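PDB 5A29: exopolygalacturonate lyase from Vibrio vulnificus, which probably cleaves polygalacturonate, the backbone of pectin, by metal-assisted beta-elimination as a family 2 polysaccharide lyase. Local coordinates for residues F180-V185 with D205-R210; R422-Q427 with E431-A436; I474-I479 with P483-F488. All blocks are in the same frame, centred on the assembly; numbering follows the deposited sequence.

Interaction 1 of 3, residues F180-V185 with D205-R210; sequences FWQAHV and DKVFHR. With EDO (1,2-ethanediol), chain N.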
loop_
_atom_site.group_PDB
_atom_site.type_symbol
_atom_site.label_atom_id
_atom_site.label_comp_id
_atom_site.label_asym_id
_atom_site.label_seq_id
_atom_site.Cartn_x
_atom_site.Cartn_y
_atom_site.Cartn_z
ATOM N N PHE A 180 -16.669 5.491 -5.288
ATOM C CA PHE A 180 -15.463 4.668 -5.649
ATOM C C PHE A 180 -16.005 3.265 -6.090
ATOM O O PHE A 180 -15.653 2.726 -7.129
ATOM C CB PHE A 180 -14.617 4.597 -4.329
ATOM C CG PHE A 180 -13.364 3.737 -4.414
ATOM C CD1 PHE A 180 -12.695 3.541 -5.608
ATOM C CD2 PHE A 180 -12.837 3.201 -3.258
ATOM C CE1 PHE A 180 -11.484 2.800 -5.673
ATOM C CE2 PHE A 180 -11.650 2.436 -3.278
ATOM C CZ PHE A 180 -10.992 2.197 -4.504
ATOM N N TRP A 181 -16.814 2.654 -5.247
ATOM C CA TRP A 181 -17.413 1.341 -5.599
ATOM C C TRP A 181 -18.226 1.447 -6.920
ATOM O O TRP A 181 -18.060 0.641 -7.824
ATOM C CB TRP A 181 -18.261 0.809 -4.448
ATOM C CG TRP A 181 -17.479 0.007 -3.441
ATOM C CD1 TRP A 181 -16.567 0.501 -2.482
ATOM C CD2 TRP A 181 -17.511 -1.415 -3.274
ATOM N NE1 TRP A 181 -16.051 -0.561 -1.748
ATOM C CE2 TRP A 181 -16.627 -1.734 -2.193
ATOM C CE3 TRP A 181 -18.243 -2.468 -3.904
ATOM C CZ2 TRP A 181 -16.452 -3.034 -1.747
ATOM C CZ3 TRP A 181 -18.057 -3.765 -3.473
ATOM C CH2 TRP A 181 -17.183 -4.048 -2.385
ATOM N N GLN A 182 -19.069 2.467 -7.027
ATOM C CA GLN A 182 -19.941 2.624 -8.225
ATOM C C GLN A 182 -19.109 2.776 -9.501
ATOM O O GLN A 182 -19.400 2.185 -10.525
ATOM C CB GLN A 182 -20.906 3.829 -7.966
ATOM C CG GLN A 182 -21.676 4.311 -9.212
ATOM C CD GLN A 182 -22.864 3.386 -9.540
ATOM O OE1 GLN A 182 -23.008 2.339 -8.943
ATOM N NE2 GLN A 182 -23.682 3.765 -10.512
ATOM N N ALA A 183 -17.985 3.483 -9.450
ATOM C CA ALA A 183 -17.205 3.713 -10.628
ATOM C C ALA A 183 -16.289 2.566 -10.957
ATOM O O ALA A 183 -15.857 2.472 -12.064
ATOM C CB ALA A 183 -16.362 5.001 -10.480
ATOM N N HIS A 184 -15.908 1.753 -9.988
ATOM C CA HIS A 184 -14.901 0.716 -10.313
ATOM C C HIS A 184 -15.476 -0.689 -10.429
ATOM O O HIS A 184 -14.873 -1.521 -11.091
ATOM C CB HIS A 184 -13.759 0.773 -9.269
ATOM C CG HIS A 184 -12.929 2.006 -9.418
ATOM N ND1 HIS A 184 -11.723 1.998 -10.095
ATOM C CD2 HIS A 184 -13.132 3.284 -8.995
ATOM C CE1 HIS A 184 -11.234 3.235 -10.107
ATOM N NE2 HIS A 184 -12.060 4.030 -9.444
ATOM N N VAL A 185 -16.644 -0.946 -9.844
ATOM C CA VAL A 185 -17.198 -2.333 -9.946
ATOM C C VAL A 185 -17.906 -2.429 -11.334
ATOM O O VAL A 185 -18.854 -1.691 -11.624
ATOM C CB VAL A 185 -18.157 -2.694 -8.797
ATOM C CG1 VAL A 185 -18.856 -4.033 -9.104
ATOM C CG2 VAL A 185 -17.386 -2.833 -7.473
ATOM N N ASP A 205 -26.550 6.734 -4.483
ATOM C CA ASP A 205 -26.562 6.695 -3.043
ATOM C C ASP A 205 -26.890 5.304 -2.519
ATOM O O ASP A 205 -26.597 4.987 -1.367
ATOM C CB ASP A 205 -27.514 7.758 -2.440
ATOM C CG ASP A 205 -27.105 8.173 -1.059
ATOM O OD1 ASP A 205 -25.935 8.622 -0.855
ATOM O OD2 ASP A 205 -27.905 7.951 -0.138
ATOM N N LYS A 206 -27.497 4.473 -3.361
ATOM C CA LYS A 206 -27.962 3.164 -2.867
ATOM C C LYS A 206 -27.123 2.015 -3.407
ATOM O O LYS A 206 -27.548 0.849 -3.322
ATOM C CB LYS A 206 -29.429 2.959 -3.262
ATOM C CG LYS A 206 -30.273 4.131 -2.727
ATOM C CD LYS A 206 -31.769 3.984 -3.006
ATOM C CE LYS A 206 -32.476 3.277 -1.874
ATOM N NZ LYS A 206 -32.415 1.786 -2.054
ATOM N N VAL A 207 -25.921 2.355 -3.913
ATOM C CA VAL A 207 -24.930 1.350 -4.366
ATOM C C VAL A 207 -24.818 0.114 -3.460
ATOM O O VAL A 207 -24.841 -1.012 -3.977
ATOM C CB VAL A 207 -23.559 1.993 -4.727
ATOM C CG1 VAL A 207 -22.874 2.582 -3.458
ATOM C CG2 VAL A 207 -22.664 1.027 -5.523
ATOM N N PHE A 208 -24.719 0.244 -2.136
ATOM C CA PHE A 208 -24.456 -0.939 -1.293
ATOM C C PHE A 208 -25.759 -1.700 -0.937
ATOM O O PHE A 208 -25.742 -2.713 -0.224
ATOM C CB PHE A 208 -23.717 -0.560 -0.031
ATOM C CG PHE A 208 -22.288 -0.137 -0.290
ATOM C CD1 PHE A 208 -21.351 -1.084 -0.740
ATOM C CD2 PHE A 208 -21.875 1.186 -0.055
ATOM C CE1 PHE A 208 -20.004 -0.716 -0.925
ATOM C CE2 PHE A 208 -20.533 1.578 -0.302
ATOM C CZ PHE A 208 -19.612 0.606 -0.749
ATOM N N HIS A 209 -26.888 -1.147 -1.375
ATOM C CA HIS A 209 -28.188 -1.829 -1.153
ATOM C C HIS A 209 -28.436 -3.031 -2.122
ATOM O O HIS A 209 -29.327 -3.873 -1.862
ATOM C CB HIS A 209 -29.360 -0.830 -1.282
ATOM C CG HIS A 209 -29.302 0.327 -0.316
ATOM N ND1 HIS A 209 -30.426 1.045 0.049
ATOM C CD2 HIS A 209 -28.257 0.928 0.313
ATOM C CE1 HIS A 209 -30.077 2.036 0.854
ATOM N NE2 HIS A 209 -28.767 1.989 1.030
ATOM N N ARG A 210 -27.696 -3.134 -3.226
ATOM C CA ARG A 210 -27.703 -4.422 -4.000
ATOM C C ARG A 210 -27.500 -5.659 -3.135
ATOM O O ARG A 210 -26.672 -5.678 -2.197
ATOM C CB ARG A 210 -26.713 -4.443 -5.170
ATOM C CG ARG A 210 -26.665 -3.139 -5.927
ATOM C CD ARG A 210 -25.429 -3.070 -6.825
ATOM N NE ARG A 210 -25.505 -1.942 -7.792
ATOM C CZ ARG A 210 -25.987 -2.108 -9.028
ATOM N NH1 ARG A 210 -26.441 -3.301 -9.405
ATOM N NH2 ARG A 210 -26.048 -1.099 -9.889
HETATM C C1 EDO N . -26.383 -5.987 0.720
HETATM O O1 EDO N . -27.182 -4.814 0.833
HETATM C C2 EDO N . -26.882 -6.992 1.752
HETATM O O2 EDO N . -26.760 -6.377 3.014
HETATM O O HOH W 1 -25.335 1.012 -7.967
#
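W181 and F208 form a T-shaped pair that, in the alpha/alpha-barrel fold of this lyase family, ties the C-terminal end of helix 170-184 to a short 3-10 turn, residues 207-209, in the long connection leading to strand 227-228. The edge of F208 is directed at the face of the indole: the centroids of the F208 ring and the five-membered ring of W181 lie 4.7 Å apart, with the planes at 64°. Two ring atoms do the touching. F208 CZ sits 3.5 Å from W181 CG, and F208 CE1 lies 3.5 Å from W181 CD2, so the phenyl corner rests over the middle of the indole. The indole N-H is used elsewhere: W181 NE1 donates to L240 O in helix 234-250, pinning the polar edge of the ring while F208 approaches its face. Helices 234-250 and 259-272 supply further side chains around the pair.

The V207-Q182 contact is slighter. V207 CG2, anti to its own backbone N, lies 3.7 Å from Q182 OE1 and 4.1 Å from Q182 CB; these two residues also bring the backbones closest, their CA atoms 6.4 Å apart.

Polar linkage across the segments runs through water. The Q182 amide is held at both ends, NE2 donating to N202 O, while one water donates to Q182 OE1 at 2.9 Å and accepts from R210 NH2, also at 2.9 Å, lying in the plane of the guanidinium.

Interaction 2 of 3, residues R422-Q427 with E431-A436; sequences RAYRLQ and ELWQLA. With EDO (1,2-ethanediol), chain F.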
loop_
_atom_site.group_PDB
_atom_site.type_symbol
_atom_site.label_atom_id
_atom_site.label_comp_id
_atom_site.label_asym_id
_atom_site.label_seq_id
_atom_site.Cartn_x
_atom_site.Cartn_y
_atom_site.Cartn_z
ATOM N N ARG A 422 1.898 -8.061 14.048
ATOM C CA ARG A 422 0.540 -7.625 14.370
ATOM C C ARG A 422 -0.424 -8.786 14.564
ATOM O O ARG A 422 -1.292 -8.736 15.438
ATOM C CB ARG A 422 -0.031 -6.660 13.358
ATOM C CG ARG A 422 0.706 -5.310 13.467
ATOM C CD ARG A 422 0.105 -4.282 12.534
ATOM N NE ARG A 422 0.820 -2.991 12.716
ATOM C CZ ARG A 422 0.584 -1.936 11.957
ATOM N NH1 ARG A 422 -0.351 -2.024 11.005
ATOM N NH2 ARG A 422 1.276 -0.800 12.153
ATOM N N ALA A 423 -0.210 -9.839 13.767
ATOM C CA ALA A 423 -1.061 -11.020 13.849
ATOM C C ALA A 423 -0.791 -11.646 15.226
ATOM O O ALA A 423 -1.730 -12.109 15.885
ATOM C CB ALA A 423 -0.669 -12.014 12.719
ATOM N N TYR A 424 0.471 -11.832 15.601
ATOM C CA TYR A 424 0.826 -12.405 16.924
ATOM C C TYR A 424 0.177 -11.615 18.062
ATOM O O TYR A 424 -0.357 -12.207 19.045
ATOM C CB TYR A 424 2.350 -12.495 17.135
ATOM C CG TYR A 424 2.660 -13.238 18.406
ATOM C CD1 TYR A 424 2.708 -12.550 19.664
ATOM C CD2 TYR A 424 2.833 -14.626 18.407
ATOM C CE1 TYR A 424 2.965 -13.269 20.852
ATOM C CE2 TYR A 424 3.051 -15.351 19.600
ATOM C CZ TYR A 424 3.108 -14.655 20.811
ATOM O OH TYR A 424 3.327 -15.334 21.971
ATOM N N ARG A 425 0.240 -10.292 17.967
ATOM C CA ARG A 425 -0.358 -9.464 19.025
ATOM C C ARG A 425 -1.890 -9.715 19.122
ATOM O O ARG A 425 -2.466 -9.617 20.210
ATOM C CB ARG A 425 -0.118 -7.970 18.756
ATOM C CG ARG A 425 -0.687 -7.079 19.873
ATOM C CD ARG A 425 -0.302 -5.601 19.789
ATOM N NE ARG A 425 -0.558 -5.058 18.469
ATOM C CZ ARG A 425 -1.744 -4.557 18.087
ATOM N NH1 ARG A 425 -2.772 -4.579 18.945
ATOM N NH2 ARG A 425 -1.926 -4.065 16.849
ATOM N N LEU A 426 -2.544 -10.068 18.021
ATOM C CA LEU A 426 -3.967 -10.438 18.074
ATOM C C LEU A 426 -4.244 -11.892 18.480
ATOM O O LEU A 426 -5.339 -12.179 19.016
ATOM C CB LEU A 426 -4.667 -10.125 16.739
ATOM C CG LEU A 426 -4.612 -8.683 16.219
ATOM C CD1 LEU A 426 -5.436 -8.656 14.924
ATOM C CD2 LEU A 426 -5.146 -7.687 17.276
ATOM N N GLN A 427 -3.382 -12.818 18.076
ATOM C CA GLN A 427 -3.593 -14.266 18.272
ATOM C C GLN A 427 -2.207 -14.827 18.497
ATOM O O GLN A 427 -1.492 -15.008 17.541
ATOM C CB GLN A 427 -4.226 -14.878 17.001
ATOM C CG GLN A 427 -4.484 -16.393 17.014
ATOM C CD GLN A 427 -5.204 -16.883 15.736
ATOM O OE1 GLN A 427 -6.043 -16.191 15.160
ATOM N NE2 GLN A 427 -4.861 -18.081 15.292
ATOM N N GLU A 431 3.970 -20.488 16.241
ATOM C CA GLU A 431 4.651 -20.640 14.964
ATOM C C GLU A 431 4.890 -19.221 14.373
ATOM O O GLU A 431 5.960 -18.993 13.730
ATOM C CB GLU A 431 3.759 -21.463 14.004
ATOM C CG GLU A 431 4.324 -21.637 12.578
ATOM C CD GLU A 431 3.537 -22.676 11.758
ATOM O OE1 GLU A 431 2.470 -23.163 12.252
ATOM O OE2 GLU A 431 3.966 -22.962 10.593
ATOM N N LEU A 432 3.939 -18.287 14.598
ATOM C CA LEU A 432 4.220 -16.870 14.247
ATOM C C LEU A 432 5.421 -16.395 15.022
ATOM O O LEU A 432 6.280 -15.651 14.489
ATOM C CB LEU A 432 3.038 -15.968 14.590
ATOM C CG LEU A 432 1.758 -16.085 13.713
ATOM C CD1 LEU A 432 0.644 -15.196 14.252
ATOM C CD2 LEU A 432 2.055 -15.812 12.241
ATOM N N TRP A 433 5.457 -16.681 16.345
ATOM C CA TRP A 433 6.607 -16.254 17.123
ATOM C C TRP A 433 7.929 -16.809 16.528
ATOM O O TRP A 433 8.915 -16.063 16.384
ATOM C CB TRP A 433 6.490 -16.640 18.653
ATOM C CG TRP A 433 7.696 -16.101 19.402
ATOM C CD1 TRP A 433 8.874 -16.735 19.708
ATOM C CD2 TRP A 433 7.813 -14.770 19.879
ATOM N NE1 TRP A 433 9.719 -15.850 20.358
ATOM C CE2 TRP A 433 9.074 -14.651 20.498
ATOM C CE3 TRP A 433 6.921 -13.668 19.900
ATOM C CZ2 TRP A 433 9.546 -13.414 21.079
ATOM C CZ3 TRP A 433 7.391 -12.428 20.507
ATOM C CH2 TRP A 433 8.666 -12.340 21.066
ATOM N N GLN A 434 7.990 -18.107 16.188
ATOM C CA GLN A 434 9.208 -18.683 15.650
ATOM C C GLN A 434 9.591 -17.999 14.298
ATOM O O GLN A 434 10.784 -17.772 14.031
ATOM C CB GLN A 434 9.020 -20.179 15.348
ATOM C CG GLN A 434 8.966 -21.009 16.652
ATOM C CD GLN A 434 10.294 -20.895 17.379
ATOM O OE1 GLN A 434 11.299 -21.180 16.780
ATOM N NE2 GLN A 434 10.311 -20.352 18.612
ATOM N N LEU A 435 8.604 -17.650 13.522
ATOM C CA LEU A 435 8.876 -17.009 12.210
ATOM C C LEU A 435 9.459 -15.591 12.507
ATOM O O LEU A 435 10.459 -15.167 11.890
ATOM C CB LEU A 435 7.548 -16.907 11.480
ATOM C CG LEU A 435 7.630 -16.347 10.087
ATOM C CD1 LEU A 435 8.634 -17.177 9.307
ATOM C CD2 LEU A 435 6.251 -16.361 9.416
ATOM N N ALA A 436 8.845 -14.863 13.455
ATOM C CA ALA A 436 9.323 -13.495 13.744
ATOM C C ALA A 436 10.753 -13.561 14.307
ATOM O O ALA A 436 11.607 -12.708 13.968
ATOM C CB ALA A 436 8.394 -12.781 14.739
HETATM C C1 EDO F . 3.734 0.054 15.271
HETATM O O1 EDO F . 3.263 -0.879 14.307
HETATM C C2 EDO F . 2.517 0.753 15.875
HETATM O O2 EDO F . 1.823 -0.207 16.686
#
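An antiparallel helical hairpin, helix 417-426 turning within a few residues into helix 430-442, brings Y424 against L432 and W433. The axes of the short segments approach to 9.7 Å with 150° between their N-to-C directions, and Y424 and L432 have the nearest CA atoms, 6.2 Å apart.

Y424 carries the largest share of the contact. Its CG stands anti to the backbone N (chi1 -173°), which carries the ring across the gap between the helices, where W433 meets one of its faces. The pair is edge-to-face: the six-membered edge of the indole points at the phenol face, centroids 5.4 Å apart and planes at 60°. W433 CE3 lies over the centre of the phenol ring, while W433 CB packs 3.8 Å from Y424 CE2. The indole itself is secured by W433 NE1 donating to G449 O, beyond the hairpin.

Helical hairpins of this kind build the alpha/alpha barrel of polysaccharide lyase family 2. Here helix 467-480 packs on both aromatic residues, whereas helix 353-370 touches Q427, E431 and L435 instead. L432 packs nearer the turn: its CB lies at the edge of the Y424 ring, and its CD1 reaches inward to touch A423 CB at 3.8 Å and Y424 N at 3.6 Å. A423 is in turn backed by L344 of helix 331-349.

The extended chain of R422 carries its guanidinium to E475, with NE in a salt bridge to OE2, and R422 NH2 gives a nearly straight hydrogen bond to O1 of a bound 1,2-ethanediol at 2.9 Å.

Interaction 3 of 3, residues I474-I479 with P483-F488; sequences IELYQI and PEYLEF. With EDO (1,2-ethanediol), chain F.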
loop_
_atom_site.group_PDB
_atom_site.type_symbol
_atom_site.label_atom_id
_atom_site.label_comp_id
_atom_site.label_asym_id
_atom_site.label_seq_id
_atom_site.Cartn_x
_atom_site.Cartn_y
_atom_site.Cartn_z
ATOM N N ILE A 474 8.182 -1.376 18.063
ATOM C CA ILE A 474 7.058 -0.942 18.843
ATOM C C ILE A 474 6.017 -2.051 19.018
ATOM O O ILE A 474 5.471 -2.233 20.119
ATOM C CB ILE A 474 6.433 0.330 18.230
ATOM C CG1 ILE A 474 7.449 1.510 18.310
ATOM C CG2 ILE A 474 5.057 0.663 18.862
ATOM C CD1 ILE A 474 7.046 2.636 17.320
ATOM N N GLU A 475 5.685 -2.773 17.927
ATOM C CA GLU A 475 4.776 -3.953 18.130
ATOM C C GLU A 475 5.339 -4.954 19.133
ATOM O O GLU A 475 4.613 -5.481 19.984
ATOM C CB GLU A 475 4.530 -4.711 16.807
ATOM C CG GLU A 475 3.821 -3.882 15.809
ATOM C CD GLU A 475 2.331 -3.689 16.112
ATOM O OE1 GLU A 475 1.738 -4.501 16.880
ATOM O OE2 GLU A 475 1.775 -2.749 15.503
ATOM N N LEU A 476 6.627 -5.218 19.083
ATOM C CA LEU A 476 7.132 -6.185 19.998
ATOM C C LEU A 476 7.147 -5.642 21.435
ATOM O O LEU A 476 6.944 -6.380 22.387
ATOM C CB LEU A 476 8.587 -6.585 19.652
ATOM C CG LEU A 476 8.537 -7.691 18.576
ATOM C CD1 LEU A 476 9.846 -7.705 17.832
ATOM C CD2 LEU A 476 8.331 -9.068 19.281
ATOM N N TYR A 477 7.415 -4.368 21.582
ATOM C CA TYR A 477 7.161 -3.758 22.924
ATOM C C TYR A 477 5.685 -3.932 23.389
ATOM O O TYR A 477 5.469 -4.306 24.561
ATOM C CB TYR A 477 7.579 -2.260 22.928
ATOM C CG TYR A 477 7.359 -1.646 24.275
ATOM C CD1 TYR A 477 8.205 -1.957 25.343
ATOM C CD2 TYR A 477 6.259 -0.801 24.487
ATOM C CE1 TYR A 477 7.959 -1.450 26.623
ATOM C CE2 TYR A 477 6.007 -0.265 25.769
ATOM C CZ TYR A 477 6.852 -0.607 26.820
ATOM O OH TYR A 477 6.552 -0.066 28.073
ATOM N N GLN A 478 4.705 -3.678 22.521
ATOM C CA GLN A 478 3.308 -3.808 22.976
ATOM C C GLN A 478 3.028 -5.259 23.354
ATOM O O GLN A 478 2.326 -5.530 24.357
ATOM C CB GLN A 478 2.312 -3.344 21.949
ATOM C CG GLN A 478 2.296 -1.839 21.755
ATOM C CD GLN A 478 1.231 -1.457 20.749
ATOM O OE1 GLN A 478 1.526 -0.890 19.706
ATOM N NE2 GLN A 478 -0.015 -1.851 21.022
ATOM N N ILE A 479 3.624 -6.179 22.580
ATOM C CA ILE A 479 3.479 -7.622 22.872
ATOM C C ILE A 479 4.094 -8.048 24.214
ATOM O O ILE A 479 3.457 -8.781 25.018
ATOM C CB ILE A 479 4.041 -8.489 21.715
ATOM C CG1 ILE A 479 3.179 -8.253 20.482
ATOM C CG2 ILE A 479 4.101 -9.971 22.138
ATOM C CD1 ILE A 479 3.810 -8.822 19.183
ATOM N N PRO A 483 11.227 -3.437 28.018
ATOM C CA PRO A 483 11.862 -2.149 27.675
ATOM C C PRO A 483 13.099 -2.259 26.793
ATOM O O PRO A 483 13.474 -1.282 26.153
ATOM C CB PRO A 483 12.225 -1.546 29.070
ATOM C CG PRO A 483 12.449 -2.763 29.939
ATOM C CD PRO A 483 11.380 -3.760 29.466
ATOM N N GLU A 484 13.774 -3.382 26.757
ATOM C CA GLU A 484 14.787 -3.573 25.747
ATOM C C GLU A 484 14.350 -3.190 24.306
ATOM O O GLU A 484 15.195 -2.707 23.537
ATOM C CB GLU A 484 15.279 -5.008 25.692
ATOM C CG GLU A 484 16.010 -5.474 26.965
ATOM C CD GLU A 484 15.084 -5.924 28.122
ATOM O OE1 GLU A 484 13.822 -5.828 28.072
ATOM O OE2 GLU A 484 15.661 -6.385 29.134
ATOM N N TYR A 485 13.088 -3.437 23.924
ATOM C CA TYR A 485 12.658 -3.100 22.559
ATOM C C TYR A 485 12.638 -1.584 22.379
ATOM O O TYR A 485 12.794 -1.075 21.262
ATOM C CB TYR A 485 11.239 -3.624 22.275
ATOM C CG TYR A 485 11.328 -5.124 22.023
ATOM C CD1 TYR A 485 11.930 -5.614 20.868
ATOM C CD2 TYR A 485 10.829 -6.031 22.975
ATOM C CE1 TYR A 485 12.088 -6.975 20.650
ATOM C CE2 TYR A 485 10.936 -7.388 22.781
ATOM C CZ TYR A 485 11.549 -7.848 21.590
ATOM O OH TYR A 485 11.677 -9.180 21.389
ATOM N N LEU A 486 12.389 -0.855 23.457
ATOM C CA LEU A 486 12.388 0.623 23.330
ATOM C C LEU A 486 13.808 1.164 23.264
ATOM O O LEU A 486 14.026 2.182 22.614
ATOM C CB LEU A 486 11.689 1.269 24.528
ATOM C CG LEU A 486 10.193 0.969 24.573
ATOM C CD1 LEU A 486 9.585 1.804 25.699
ATOM C CD2 LEU A 486 9.549 1.303 23.250
ATOM N N GLU A 487 14.725 0.565 24.006
ATOM C CA GLU A 487 16.171 0.888 23.846
ATOM C C GLU A 487 16.631 0.699 22.398
ATOM O O GLU A 487 17.297 1.546 21.782
ATOM C CB GLU A 487 17.036 0.000 24.742
ATOM C CG GLU A 487 18.515 0.378 24.699
ATOM C CD GLU A 487 19.394 -0.327 25.748
ATOM O OE1 GLU A 487 18.875 -1.143 26.551
ATOM O OE2 GLU A 487 20.634 -0.116 25.720
ATOM N N PHE A 488 16.282 -0.483 21.871
ATOM C CA PHE A 488 16.581 -0.837 20.483
ATOM C C PHE A 488 15.953 0.144 19.489
ATOM O O PHE A 488 16.637 0.613 18.553
ATOM C CB PHE A 488 16.085 -2.278 20.224
ATOM C CG PHE A 488 16.246 -2.733 18.782
ATOM C CD1 PHE A 488 17.461 -3.182 18.336
ATOM C CD2 PHE A 488 15.108 -2.782 17.932
ATOM C CE1 PHE A 488 17.628 -3.670 17.033
ATOM C CE2 PHE A 488 15.254 -3.238 16.607
ATOM C CZ PHE A 488 16.504 -3.688 16.158
HETATM C C1 EDO F . 3.734 0.054 15.271
HETATM O O1 EDO F . 3.263 -0.879 14.307
HETATM C C2 EDO F . 2.517 0.753 15.875
HETATM O O2 EDO F . 1.823 -0.207 16.686
#
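Y477 and Y485 each offer a ring face to an aliphatic side chain of the opposite helix, and together they close an antiparallel helical hairpin made of helices 467-480 and 484-500. The axes of the short segments run at 166° to one another and come within 8.7 Å, a tight spacing matched by the 5.5 Å between the CA atoms of Y477 and Y485.

The main interactions are two CH-pi contacts. L476 CB stands over the centre of the Y485 ring, 3.6 Å from its centroid and only 9° off the normal. The leucine branches extend the cover towards the far end of that ring, CD1 nearing CE1 and CD2 lying alongside the hydroxyl. On the second ring L486 is the partner: its CD1 is 3.8 Å from the Y477 centroid, 15° off the normal, while its CG and CD2 lie towards the CG/CD1 end of the same ring. The Y477 ring leans across to the second helix, where L486 can cover it.

Simple apolar packing joins the two tyrosines near their backbones, Y477 CB being 4.0 Å from Y485 CB. P483, at the turn, comes to the edge of the Y477 ring. Outside the hairpin, T531 of helix 521-532 touches both Y477 and L486, whereas L476 packs on L421 of helix 417-426.

The polar interactions lie on another side of helix 467-480. E475 OE1 forms a salt bridge with R425 NE of the preceding hairpin. The other carboxylate oxygen accepts from the bound 1,2-ethanediol, whose O1 donates to E475 OE2 at 2.7 Å.

Along the chain the three contacts come in series, none nested in or crossing another. Interaction 1 closes first, over a 19-residue connection without helix or strand, and folds the chain after helix 170-184 back onto that helix. Interactions 2 and 3 each close a tight turn of three intervening residues between consecutive antiparallel helices. These two hairpins are neighbours, with centres 15 Å apart: Y424 CE1 packs on I479 CG2 at 3.7 Å, and W433 CZ3 on L476 CD2, also at 3.7 Å. Interaction 1 stands apart, its centre 42 Å from that of interaction 3, on the opposite side of the chain's centre.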